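Local coordinates for borrelidin polyketide synthase, type I (Streptomyces parvulus, PDB 6OBT), which probably dehydrates acyl-carrier-bound beta-hydroxy intermediates during borrelidin biosynthesis, acting as a dehydratase domain of a modular type I polyketide synthase, at residues Cys99-Leu107 against Pro255-Leu263. Sequence-based numbering, arbitrary orientation.
Sequences CDSVDELTL and PFAFSDVRL
Val102 and Leu105 pair with Val261 and Phe258 in an antiparallel strand junction of the dehydratase, consistent with the double hotdog fold of this family, where two hotdog halves join edge to edge. It illustrates how a sheet absorbs an irregularity without losing its ladder. Each of the two pairs exchanges two backbone hydrogen bonds, and Leu107 N adds another to Phe256 O. Between the Val102-Val261 and Leu105-Phe258 pairs, strand 254-263 carries a G1 beta bulge: Asp260, with a positive phi of 60°, shares Val102 as its partner with Val261. The bulge is gripped at Asp103 O, which accepts Asp260 N (3.1 Å) from above the carbonyl plane and Ser259 OG (3.3 Å) almost head-on. Asp103 OD2 takes a hydrogen bond from Ser101 OG at 3.0 Å, which may offset part of the repulsion from Asp260 OD2, 4.3 Å from the same Asp103 OD2.

On the face carrying Val102, Leu105, Phe258 and Val261, helix 83-97 packs through Val87, Ala90 and Leu91. Leu107 CD1 reaches the edge of the Phe258 ring, 4.2 Å from CE1. On the opposite face, which carries Thr106, the Phe256 ring returns alongside that residue with CG anti to the backbone N (chi1 166°), and Thr106 CG2 meets Phe256 CE1 obliquely at 3.7 Å. At the other end, water 1 joins Asp100 O to Leu263 N. Asp100 OD2 is held by Gly158 N and Arg262 NH2 by Pro160 O, while a salt bridge puts Asp100 OD1 at the guanidinium edge, 2.9 Å from Arg262 NH1, the two planes 68° apart.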
ATOM      1  N   CYS A  99      15.191  -1.713 -12.843  1.00 49.92           N
ATOM      2  CA  CYS A  99      16.539  -1.857 -12.289  1.00 53.44           C
ATOM      3  C   CYS A  99      16.873  -3.350 -12.265  1.00 55.26           C
ATOM      4  O   CYS A  99      16.559  -4.058 -11.310  1.00 54.91           O
ATOM      5  CB  CYS A  99      16.632  -1.246 -10.885  1.00 57.39           C
ATOM      6  SG  CYS A  99      16.487   0.562 -10.777  1.00 61.83           S
ATOM      7  N   ASP A 100      17.520  -3.826 -13.319  1.00 65.13           N
ATOM      8  CA  ASP A 100      17.762  -5.255 -13.483  1.00 71.19           C
ATOM      9  C   ASP A 100      18.904  -5.784 -12.618  1.00 68.12           C
ATOM     10  O   ASP A 100      19.300  -6.945 -12.785  1.00 73.72           O
ATOM     11  CB  ASP A 100      18.045  -5.562 -14.951  1.00 82.88           C
ATOM     12  CG  ASP A 100      19.336  -4.943 -15.427  1.00100.45           C
ATOM     13  OD1 ASP A 100      20.252  -5.693 -15.827  1.00104.09           O
ATOM     14  OD2 ASP A 100      19.437  -3.698 -15.386  1.00111.03           O
ATOM     15  N   SER A 101      19.452  -4.986 -11.708  1.00 51.95           N
ATOM     16  CA  SER A 101      20.582  -5.432 -10.907  1.00 49.85           C
ATOM     17  C   SER A 101      20.352  -5.084  -9.447  1.00 46.51           C
ATOM     18  O   SER A 101      19.893  -3.982  -9.122  1.00 44.05           O
ATOM     19  CB  SER A 101      21.896  -4.807 -11.382  1.00 55.38           C
ATOM     20  OG  SER A 101      22.946  -5.059 -10.460  1.00 57.48           O
ATOM     21  N   VAL A 102      20.649  -6.043  -8.577  1.00 42.60           N
ATOM     22  CA  VAL A 102      20.765  -5.775  -7.144  1.00 38.83           C
ATOM     23  C   VAL A 102      22.232  -5.411  -6.942  1.00 39.50           C
ATOM     24  O   VAL A 102      23.102  -6.275  -6.807  1.00 41.90           O
ATOM     25  CB  VAL A 102      20.313  -6.964  -6.291  1.00 40.48           C
ATOM     26  CG1 VAL A 102      20.450  -6.646  -4.812  1.00 34.11           C
ATOM     27  CG2 VAL A 102      18.852  -7.326  -6.604  1.00 36.77           C
ATOM     28  N   ASP A 103      22.520  -4.108  -7.021  1.00 34.95           N
ATOM     29  CA  ASP A 103      23.880  -3.625  -6.797  1.00 42.66           C
ATOM     30  C   ASP A 103      24.399  -4.071  -5.441  1.00 41.45           C
ATOM     31  O   ASP A 103      25.584  -4.401  -5.289  1.00 42.07           O
ATOM     32  CB  ASP A 103      23.921  -2.097  -6.884  1.00 48.45           C
ATOM     33  CG  ASP A 103      23.854  -1.577  -8.315  1.00 55.37           C
ATOM     34  OD1 ASP A 103      23.936  -0.342  -8.495  1.00 55.07           O
ATOM     35  OD2 ASP A 103      23.707  -2.395  -9.251  1.00 48.18           O
ATOM     36  N   GLU A 104      23.518  -4.090  -4.441  1.00 44.35           N
ATOM     37  CA  GLU A 104      23.928  -4.268  -3.057  1.00 48.24           C
ATOM     38  C   GLU A 104      22.706  -4.666  -2.243  1.00 43.97           C
ATOM     39  O   GLU A 104      21.665  -4.005  -2.338  1.00 41.75           O
ATOM     40  CB  GLU A 104      24.531  -2.959  -2.533  1.00 56.71           C
ATOM     41  CG  GLU A 104      25.709  -3.095  -1.618  1.00 70.04           C
ATOM     42  CD  GLU A 104      25.877  -1.869  -0.741  1.00 82.15           C
ATOM     43  OE1 GLU A 104      26.040  -2.029   0.489  1.00 82.86           O
ATOM     44  OE2 GLU A 104      25.836  -0.744  -1.290  1.00 85.94           O
ATOM     45  N   LEU A 105      22.824  -5.735  -1.451  1.00 42.44           N
ATOM     46  CA  LEU A 105      21.800  -6.051  -0.454  1.00 42.79           C
ATOM     47  C   LEU A 105      22.481  -6.611   0.788  1.00 42.71           C
ATOM     48  O   LEU A 105      23.297  -7.534   0.698  1.00 41.69           O
ATOM     49  CB  LEU A 105      20.755  -7.045  -0.977  1.00 40.20           C
ATOM     50  CG  LEU A 105      19.470  -7.031  -0.138  1.00 38.42           C
ATOM     51  CD1 LEU A 105      18.704  -5.721  -0.338  1.00 39.70           C
ATOM     52  CD2 LEU A 105      18.582  -8.220  -0.432  1.00 40.75           C
ATOM     53  N   THR A 106      22.156  -6.045   1.943  1.00 35.02           N
ATOM     54  CA  THR A 106      22.775  -6.430   3.203  1.00 38.41           C
ATOM     55  C   THR A 106      21.677  -6.898   4.139  1.00 40.30           C
ATOM     56  O   THR A 106      20.703  -6.164   4.362  1.00 36.94           O
ATOM     57  CB  THR A 106      23.534  -5.258   3.824  1.00 45.18           C
ATOM     58  OG1 THR A 106      24.286  -4.584   2.803  1.00 51.34           O
ATOM     59  CG2 THR A 106      24.484  -5.766   4.900  1.00 46.15           C
ATOM     60  N   LEU A 107      21.807  -8.118   4.653  1.00 41.47           N
ATOM     61  CA  LEU A 107      20.772  -8.639   5.538  1.00 45.76           C
ATOM     62  C   LEU A 107      20.993  -8.138   6.961  1.00 50.52           C
ATOM     63  O   LEU A 107      22.122  -7.862   7.378  1.00 49.03           O
ATOM     64  CB  LEU A 107      20.746 -10.168   5.494  1.00 44.78           C
ATOM     65  CG  LEU A 107      20.567 -10.729   4.076  1.00 43.91           C
ATOM     66  CD1 LEU A 107      20.433 -12.235   4.059  1.00 44.81           C
ATOM     67  CD2 LEU A 107      19.360 -10.090   3.380  1.00 42.73           C
ATOM     68  N   PRO A 255      24.006 -16.555   4.459  1.00 55.69           N
ATOM     69  CA  PRO A 255      24.341 -15.359   3.673  1.00 56.37           C
ATOM     70  C   PRO A 255      24.182 -14.086   4.497  1.00 54.08           C
ATOM     71  O   PRO A 255      23.328 -13.992   5.381  1.00 50.25           O
ATOM     72  CB  PRO A 255      23.334 -15.403   2.517  1.00 56.56           C
ATOM     73  CG  PRO A 255      23.022 -16.863   2.361  1.00 55.83           C
ATOM     74  CD  PRO A 255      23.138 -17.491   3.726  1.00 50.54           C
ATOM     75  N   PHE A 256      25.027 -13.097   4.198  1.00 52.63           N
ATOM     76  CA  PHE A 256      24.978 -11.811   4.891  1.00 52.14           C
ATOM     77  C   PHE A 256      24.891 -10.645   3.907  1.00 51.31           C
ATOM     78  O   PHE A 256      23.919  -9.882   3.934  1.00 49.62           O
ATOM     79  CB  PHE A 256      26.200 -11.665   5.808  1.00 53.12           C
ATOM     80  CG  PHE A 256      26.428 -10.266   6.320  1.00 54.18           C
ATOM     81  CD1 PHE A 256      25.409  -9.552   6.942  1.00 55.99           C
ATOM     82  CD2 PHE A 256      27.675  -9.671   6.198  1.00 54.25           C
ATOM     83  CE1 PHE A 256      25.631  -8.263   7.410  1.00 53.18           C
ATOM     84  CE2 PHE A 256      27.899  -8.382   6.670  1.00 52.40           C
ATOM     85  CZ  PHE A 256      26.885  -7.682   7.267  1.00 52.65           C
ATOM     86  N   ALA A 257      25.890 -10.482   3.037  1.00 42.99           N
ATOM     87  CA  ALA A 257      25.933  -9.338   2.131  1.00 42.66           C
ATOM     88  C   ALA A 257      26.087  -9.812   0.693  1.00 45.49           C
ATOM     89  O   ALA A 257      26.935 -10.667   0.406  1.00 49.12           O
ATOM     90  CB  ALA A 257      27.072  -8.380   2.502  1.00 45.19           C
ATOM     91  N   PHE A 258      25.267  -9.243  -0.200  1.00 35.18           N
ATOM     92  CA  PHE A 258      25.217  -9.568  -1.614  1.00 38.21           C
ATOM     93  C   PHE A 258      25.632  -8.356  -2.440  1.00 41.91           C
ATOM     94  O   PHE A 258      25.220  -7.223  -2.168  1.00 38.92           O
ATOM     95  CB  PHE A 258      23.810  -9.992  -2.063  1.00 41.09           C
ATOM     96  CG  PHE A 258      23.339 -11.303  -1.495  1.00 43.45           C
ATOM     97  CD1 PHE A 258      22.832 -11.374  -0.196  1.00 44.08           C
ATOM     98  CD2 PHE A 258      23.355 -12.454  -2.272  1.00 38.10           C
ATOM     99  CE1 PHE A 258      22.381 -12.578   0.320  1.00 43.18           C
ATOM    100  CE2 PHE A 258      22.900 -13.659  -1.776  1.00 42.09           C
ATOM    101  CZ  PHE A 258      22.421 -13.732  -0.483  1.00 43.42           C
ATOM    102  N   SER A 259      26.417  -8.595  -3.479  1.00 43.89           N
ATOM    103  CA  SER A 259      26.801  -7.532  -4.386  1.00 47.93           C
ATOM    104  C   SER A 259      26.618  -8.032  -5.814  1.00 43.66           C
ATOM    105  O   SER A 259      27.003  -9.163  -6.126  1.00 45.14           O
ATOM    106  CB  SER A 259      28.254  -7.095  -4.121  1.00 62.34           C
ATOM    107  OG  SER A 259      28.452  -5.718  -4.409  1.00 68.97           O
ATOM    108  N   ASP A 260      25.963  -7.218  -6.645  1.00 41.08           N
ATOM    109  CA  ASP A 260      25.856  -7.413  -8.095  1.00 43.20           C
ATOM    110  C   ASP A 260      25.185  -8.746  -8.446  1.00 42.35           C
ATOM    111  O   ASP A 260      25.773  -9.625  -9.087  1.00 36.97           O
ATOM    112  CB  ASP A 260      27.237  -7.309  -8.754  1.00 48.58           C
ATOM    113  CG  ASP A 260      27.854  -5.941  -8.590  1.00 56.82           C
ATOM    114  OD1 ASP A 260      29.073  -5.869  -8.327  1.00 63.37           O
ATOM    115  OD2 ASP A 260      27.117  -4.939  -8.712  1.00 59.41           O
ATOM    116  N   VAL A 261      23.914  -8.849  -8.063  1.00 38.88           N
ATOM    117  CA  VAL A 261      23.093 -10.023  -8.347  1.00 37.93           C
ATOM    118  C   VAL A 261      22.231  -9.739  -9.569  1.00 35.13           C
ATOM    119  O   VAL A 261      21.554  -8.704  -9.638  1.00 35.55           O
ATOM    120  CB  VAL A 261      22.208 -10.399  -7.148  1.00 36.85           C
ATOM    121  CG1 VAL A 261      21.552 -11.752  -7.389  1.00 36.72           C
ATOM    122  CG2 VAL A 261      23.015 -10.392  -5.866  1.00 39.15           C
ATOM    123  N   ARG A 262      22.250 -10.656 -10.537  1.00 31.44           N
ATOM    124  CA  ARG A 262      21.400 -10.546 -11.714  1.00 32.32           C
ATOM    125  C   ARG A 262      20.724 -11.878 -11.982  1.00 31.94           C
ATOM    126  O   ARG A 262      21.340 -12.941 -11.836  1.00 34.49           O
ATOM    127  CB  ARG A 262      22.197 -10.108 -12.962  1.00 40.53           C
ATOM    128  CG  ARG A 262      22.878  -8.766 -12.818  1.00 50.46           C
ATOM    129  CD  ARG A 262      22.690  -7.914 -14.059  1.00 58.66           C
ATOM    130  NE  ARG A 262      23.720  -8.195 -15.049  1.00 64.69           N
ATOM    131  CZ  ARG A 262      23.681  -7.772 -16.308  1.00 74.05           C
ATOM    132  NH1 ARG A 262      22.657  -7.041 -16.733  1.00 75.27           N
ATOM    133  NH2 ARG A 262      24.661  -8.079 -17.148  1.00 76.91           N
ATOM    134  N   LEU A 263      19.454 -11.814 -12.370  1.00 30.89           N
ATOM    135  CA  LEU A 263      18.677 -12.996 -12.717  1.00 31.66           C
ATOM    136  C   LEU A 263      18.310 -12.902 -14.191  1.00 33.03           C
ATOM    137  O   LEU A 263      17.629 -11.955 -14.608  1.00 32.41           O
ATOM    138  CB  LEU A 263      17.430 -13.104 -11.834  1.00 32.56           C
ATOM    139  CG  LEU A 263      16.545 -14.322 -12.080  1.00 32.18           C
ATOM    140  CD1 LEU A 263      17.290 -15.605 -11.674  1.00 32.07           C
ATOM    141  CD2 LEU A 263      15.235 -14.225 -11.331  1.00 32.74           C
TER
HETATM  142  O   HOH W   1      18.139  -9.213 -12.679  1.00 44.62           O